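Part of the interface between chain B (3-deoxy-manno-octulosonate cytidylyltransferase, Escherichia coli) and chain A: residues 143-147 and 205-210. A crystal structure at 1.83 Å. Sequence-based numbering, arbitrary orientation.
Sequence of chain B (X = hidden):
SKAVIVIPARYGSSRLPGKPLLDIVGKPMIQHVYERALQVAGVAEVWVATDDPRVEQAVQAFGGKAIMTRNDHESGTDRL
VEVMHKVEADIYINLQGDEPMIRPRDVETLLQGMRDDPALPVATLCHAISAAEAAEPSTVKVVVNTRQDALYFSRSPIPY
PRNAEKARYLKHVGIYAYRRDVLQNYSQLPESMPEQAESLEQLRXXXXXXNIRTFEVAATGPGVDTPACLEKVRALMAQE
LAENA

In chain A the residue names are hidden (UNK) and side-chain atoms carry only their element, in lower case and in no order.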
ATOM      1  N   VAL B 143      -1.291  -3.313  -6.144  1.00 10.86           N
ATOM      2  CA  VAL B 143      -0.751  -2.105  -6.786  1.00  9.38           C
ATOM      3  C   VAL B 143       0.754  -2.259  -6.601  1.00  7.44           C
ATOM      4  O   VAL B 143       1.213  -2.627  -5.519  1.00  6.10           O
ATOM      5  CB  VAL B 143      -1.264  -0.782  -6.135  1.00 10.01           C
ATOM      6  CG1 VAL B 143      -0.539   0.400  -6.759  1.00 15.43           C
ATOM      7  CG2 VAL B 143      -2.759  -0.615  -6.399  1.00 11.36           C
ATOM      8  N   VAL B 144       1.515  -2.025  -7.667  1.00  8.15           N
ATOM      9  CA  VAL B 144       2.972  -2.194  -7.636  1.00  8.30           C
ATOM     10  C   VAL B 144       3.741  -0.921  -8.022  1.00  8.83           C
ATOM     11  O   VAL B 144       3.166   0.030  -8.551  1.00  9.34           O
ATOM     12  CB  VAL B 144       3.422  -3.333  -8.605  1.00  7.65           C
ATOM     13  CG1 VAL B 144       2.685  -4.668  -8.279  1.00  7.21           C
ATOM     14  CG2 VAL B 144       3.141  -2.920 -10.058  1.00  7.87           C
ATOM     15  N   ASN B 145       5.032  -0.903  -7.712  1.00  9.77           N
ATOM     16  CA  ASN B 145       5.883   0.249  -8.042  1.00 11.11           C
ATOM     17  C   ASN B 145       6.653  -0.054  -9.336  1.00 14.53           C
ATOM     18  O   ASN B 145       6.349  -1.045 -10.009  1.00 12.21           O
ATOM     19  CB  ASN B 145       6.804   0.641  -6.869  1.00 11.22           C
ATOM     20  CG  ASN B 145       7.832  -0.419  -6.540  1.00 12.32           C
ATOM     21  OD1 ASN B 145       8.083  -1.330  -7.327  1.00  9.78           O
ATOM     22  ND2 ASN B 145       8.424  -0.317  -5.363  1.00 12.30           N
ATOM     23  N   THR B 146       7.630   0.785  -9.708  1.00 13.99           N
ATOM     24  CA  THR B 146       8.374   0.552 -10.945  1.00 15.31           C
ATOM     25  C   THR B 146       9.182  -0.744 -11.002  1.00 12.25           C
ATOM     26  O   THR B 146       9.384  -1.291 -12.078  1.00 15.89           O
ATOM     27  CB  THR B 146       9.288   1.760 -11.371  1.00 17.84           C
ATOM     28  OG1 THR B 146      10.259   2.033 -10.359  1.00 25.49           O
ATOM     29  CG2 THR B 146       8.469   2.956 -11.598  1.00 18.03           C
ATOM     30  N   ARG B 147       9.649  -1.242  -9.866  1.00 14.96           N
ATOM     31  CA  ARG B 147      10.390  -2.504  -9.850  1.00 14.81           C
ATOM     32  C   ARG B 147       9.445  -3.705  -9.710  1.00  9.18           C
ATOM     33  O   ARG B 147       9.896  -4.830  -9.573  1.00 11.32           O
ATOM     34  CB  ARG B 147      11.385  -2.524  -8.702  1.00 19.83           C
ATOM     35  CG  ARG B 147      12.539  -1.616  -8.910  1.00 34.30           C
ATOM     36  CD  ARG B 147      13.370  -1.640  -7.669  1.00 47.94           C
ATOM     37  NE  ARG B 147      14.530  -0.765  -7.763  1.00 62.16           N
ATOM     38  CZ  ARG B 147      15.686  -0.983  -7.145  1.00 68.09           C
ATOM     39  NH1 ARG B 147      15.850  -2.061  -6.380  1.00 71.57           N
ATOM     40  NH2 ARG B 147      16.678  -0.114  -7.284  1.00 72.91           N
TER
ATOM     41  N   UNK A 205       6.158   9.439  -5.253  1.00  8.28           N
ATOM     42  CA  UNK A 205       7.322   9.054  -4.452  1.00  9.77           C
ATOM     43  C   UNK A 205       7.368   7.539  -4.221  1.00 12.66           C
ATOM     44  O   UNK A 205       8.431   6.905  -4.325  1.00  9.66           O
ATOM     45  c   UNK A 205       8.820  11.692  -3.626  1.00 14.33           C
ATOM     46  c   UNK A 205       7.285   9.770  -3.100  1.00 10.08           C
ATOM     47  c   UNK A 205       7.110  11.890  -1.800  1.00 11.73           C
ATOM     48  c   UNK A 205       7.423  11.299  -3.174  1.00 13.01           C
ATOM     49  N   UNK A 206       6.209   6.971  -3.890  1.00 10.93           N
ATOM     50  CA  UNK A 206       6.106   5.546  -3.635  1.00 10.81           C
ATOM     51  C   UNK A 206       6.415   4.723  -4.869  1.00  8.84           C
ATOM     52  O   UNK A 206       7.018   3.654  -4.771  1.00  9.12           O
ATOM     53  s   UNK A 206       3.063   5.296  -0.969  1.00 23.73           S
ATOM     54  c   UNK A 206       4.504   5.936  -1.764  1.00 14.77           C
ATOM     55  c   UNK A 206       3.827   3.896  -0.110  1.00 16.08           C
ATOM     56  c   UNK A 206       4.733   5.222  -3.069  1.00 10.50           C
ATOM     57  N   UNK A 207       6.059   5.249  -6.041  1.00  9.88           N
ATOM     58  CA  UNK A 207       6.342   4.555  -7.298  1.00  9.81           C
ATOM     59  C   UNK A 207       7.844   4.331  -7.473  1.00  9.67           C
ATOM     60  O   UNK A 207       8.286   3.301  -7.996  1.00 12.11           O
ATOM     61  n   UNK A 207       6.633   5.217 -10.777  1.00 12.84           N
ATOM     62  c   UNK A 207       5.954   4.615  -9.800  1.00 14.41           C
ATOM     63  c   UNK A 207       5.827   5.371  -8.487  1.00  7.96           C
ATOM     64  o   UNK A 207       5.495   3.477  -9.912  1.00 13.70           O
ATOM     65  N   UNK A 208       8.616   5.326  -7.045  1.00 12.96           N
ATOM     66  CA  UNK A 208      10.073   5.307  -7.160  1.00 15.01           C
ATOM     67  C   UNK A 208      10.774   4.610  -5.990  1.00 14.96           C
ATOM     68  O   UNK A 208      11.997   4.615  -5.909  1.00 15.74           O
ATOM     69  c   UNK A 208      10.589   6.740  -7.308  1.00 15.52           C
ATOM     70  N   UNK A 209      10.001   4.048  -5.069  1.00 13.28           N
ATOM     71  CA  UNK A 209      10.597   3.340  -3.946  1.00 12.39           C
ATOM     72  C   UNK A 209      11.113   4.228  -2.825  1.00 15.14           C
ATOM     73  O   UNK A 209      11.948   3.802  -2.024  1.00 17.40           O
ATOM     74  N   UNK A 210      10.640   5.469  -2.767  1.00 12.30           N
ATOM     75  CA  UNK A 210      11.067   6.389  -1.722  1.00 11.00           C
ATOM     76  C   UNK A 210      10.135   6.181  -0.524  1.00 14.11           C
ATOM     77  O   UNK A 210       8.918   6.323  -0.627  1.00 15.23           O
ATOM     78  c   UNK A 210      12.058   8.056  -3.306  1.00 13.34           C
ATOM     79  c   UNK A 210      11.781   9.257  -4.184  1.00 16.42           C
ATOM     80  c   UNK A 210      11.217   8.814  -1.037  1.00 11.99           C
ATOM     81  c   UNK A 210      11.007   7.843  -2.212  1.00  9.18           C
TER
HETATM   82  O   HOH W   1       7.968   1.697  -3.158  1.00 27.93           O
HETATM   83  O   HOH W   2       3.378   2.807  -8.289  1.00 13.98           O
HETATM   84  O   HOH W   3      10.659   1.200  -7.904  1.00 42.83           O

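Position 205 of chain A carries four side-chain carbons, forked at the second atom, and lies in the helix, its side chain out of reach of chain B. A carbon-only chain forked at its second atom is leucine, L205(A), and its buried position suits that character. Its carbonyl O accepts a backbone hydrogen bond from N of position 210, at 3.1 Å.

Position 206 has an unbranched chain of two carbons, a sulfur and a final carbon. The side chain does not touch the other stretch; the backbone makes the approach, with O of position 206 3.7 Å from CB of N145(B). The same carbonyl O takes a hydrogen bond from water 1 at 2.7 Å, and O of that water accepts one from ND2 of N145(B) at 3.0 Å. The unbranched chain with its sulfur identifies methionine, M206(A).

At position 207 two carbons lead to a fork of one oxygen and one nitrogen, a short carboxamide. Its CA-to-CB bond points sideways, but the end of the side chain comes nearer to chain B: the fork's nitrogen packs 3.0 Å from CG2 of T146(B), a tight approach. The fork's oxygen accepts a hydrogen bond from O of water 2 at 2.8 Å, and the other bond donated by O of this water reaches O of V144(B), also at 2.8 Å. Two carbonyl oxygens, neither able to donate, are thus joined through one water. The short carboxamide makes the residue asparagine, N207(A).

Position 208 bears a single side-chain carbon, pointing away from chain B and making no contact with it: alanine, A208(A).

No side-chain atom is present at position 209, whose CA lies 4.5 Å from ND2 of N145(B), so it is glycine, G209(A). Its phi of 79° favours glycine by itself, and the residue leaves the helix in a Schellman motif, its N bonded to O of M206(A) at 3.0 Å.

Position 210 has four carbons forked at the first, one arm two carbons long, and is out of reach of chain B. This is isoleucine, I210(A), and its N completes the Schellman motif through the bond to L205(A).

The contact rests on the end of the chain A helix meeting the loop that follows a chain B strand. A direct hydrogen bond runs from N of T146(B) to O of N207(A), 3.1 Å long and almost straight at 177°. Around it, CB of N145(B) packs 3.2 Å from O of N207(A), and three waters extend the polar bridging between the chains.

Chain A, residues 205-210: LMNAGI
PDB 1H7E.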